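Local coordinates for probable zinc protease (Pseudomonas aeruginosa, PDB 4NNZ), which forms one subunit of the heterodimeric zinc protease PA0371-PA0372, a member of the peptidase M16 family, at the interface of chains A and B. Coordinates in Å, arbitrary orientation; residue numbers count along the deposited sequence, not the author numbering. Chains: chain A/B, Probable zinc protease.

The interface of chains A and B. Residues chain A 228, 230-232; chain B 147, 165, 238.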
# COMPACT_ATOMS: atom_id res chain seq x y z
N LEU A 228 -0.93 -4.60 10.78
CA LEU A 228 -1.78 -5.48 11.51
C LEU A 228 -0.90 -6.38 12.30
O LEU A 228 0.15 -6.74 11.86
CB LEU A 228 -2.61 -6.31 10.57
CG LEU A 228 -3.83 -5.72 9.88
CD1 LEU A 228 -3.49 -4.41 9.21
CD2 LEU A 228 -4.31 -6.68 8.85
N GLU A 230 -1.86 -9.53 13.23
CA GLU A 230 -2.02 -10.84 12.67
C GLU A 230 -2.66 -10.77 11.31
O GLU A 230 -3.83 -10.96 11.19
CB GLU A 230 -2.83 -11.72 13.58
CG GLU A 230 -2.05 -12.25 14.75
CD GLU A 230 -2.88 -13.07 15.71
OE1 GLU A 230 -3.35 -12.51 16.70
OE2 GLU A 230 -3.05 -14.27 15.51
N PRO A 231 -1.90 -10.51 10.27
CA PRO A 231 -2.45 -10.37 8.93
C PRO A 231 -2.99 -11.63 8.30
O PRO A 231 -3.73 -11.55 7.37
CB PRO A 231 -1.27 -9.83 8.14
CG PRO A 231 -0.47 -9.12 9.14
CD PRO A 231 -0.52 -10.03 10.29
N GLY A 232 -2.63 -12.77 8.81
CA GLY A 232 -2.94 -14.01 8.16
C GLY A 232 -1.73 -14.63 7.52
O GLY A 232 -0.68 -14.09 7.56
N ARG B 147 -8.45 -8.43 3.43
CA ARG B 147 -7.14 -9.00 3.40
C ARG B 147 -6.74 -9.51 2.05
O ARG B 147 -5.63 -9.35 1.64
CB ARG B 147 -7.00 -10.06 4.46
CG ARG B 147 -6.47 -9.53 5.77
CD ARG B 147 -7.55 -9.47 6.80
NE ARG B 147 -7.19 -8.77 8.01
CZ ARG B 147 -6.64 -9.35 9.05
NH1 ARG B 147 -6.37 -10.62 9.03
NH2 ARG B 147 -6.37 -8.67 10.13
N TRP B 165 -8.01 1.52 7.67
CA TRP B 165 -7.46 0.61 8.65
C TRP B 165 -7.68 1.19 10.02
O TRP B 165 -7.62 2.36 10.19
CB TRP B 165 -5.98 0.37 8.42
CG TRP B 165 -5.56 -0.29 7.13
CD1 TRP B 165 -4.87 0.29 6.13
CD2 TRP B 165 -5.76 -1.63 6.74
NE1 TRP B 165 -4.66 -0.58 5.14
CE2 TRP B 165 -5.19 -1.78 5.48
CE3 TRP B 165 -6.38 -2.73 7.31
CZ2 TRP B 165 -5.22 -2.96 4.80
CZ3 TRP B 165 -6.40 -3.89 6.62
CH2 TRP B 165 -5.84 -4.00 5.39
N LEU B 238 -6.86 -17.55 5.74
CA LEU B 238 -7.39 -16.77 6.83
C LEU B 238 -8.42 -17.53 7.59
O LEU B 238 -9.24 -18.18 7.02
CB LEU B 238 -8.02 -15.50 6.32
CG LEU B 238 -7.23 -14.81 5.24
CD1 LEU B 238 -8.18 -14.23 4.23
CD2 LEU B 238 -6.37 -13.74 5.85
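A:Leu228 and B:Arg147 meet tip to tip across a two-fold interface between two copies of this M16-family (insulinase-like) subunit. The named partner of the protein is PA0371, so this pairing of like chains may belong to the crystal. The chain A side is the loop stretch leading into strand 233-240. The chain B side combines helix 140-152, a loop residue, B:Trp165, and strand 233-240.

The two methyls of A:Leu228 have different main partners, CD2 meeting chiefly B:Arg147 and CD1 B:Trp165. Its CG lies anti to the carbonyl carbon (chi1 -78°), which points the branch at chain B. CD2 packs against the guanidinium of B:Arg147, 3.5 Å from CZ. CD1 sits over one face of the B:Trp165 indole, toward the rim of the six-membered ring, 3.9 Å from CE3. The leucine and indole side chains cross at about a right angle.

B:Arg147 bends at chi2 (107°). The leucine methyl and the backbone carbonyl oxygens of A:Glu230 and A:Pro231 approach one face of its guanidinium, the methyl towards NH2 and the oxygens towards NH1. NH1 makes a weak hydrogen bond to A:Glu230 O at 3.4 Å, bent to 140° at the hydrogen. The same nitrogen lies 3.2 Å from A:Pro231 O. That oxygen stands well above the guanidinium plane, so this is a polar approach rather than a clear bond.

At the far end of the patch, B:Leu238 brings CD2 up to A:Pro231 O at 3.7 Å. That methyl also lies 4.1 Å from A:Gly232 CA, a loose contact.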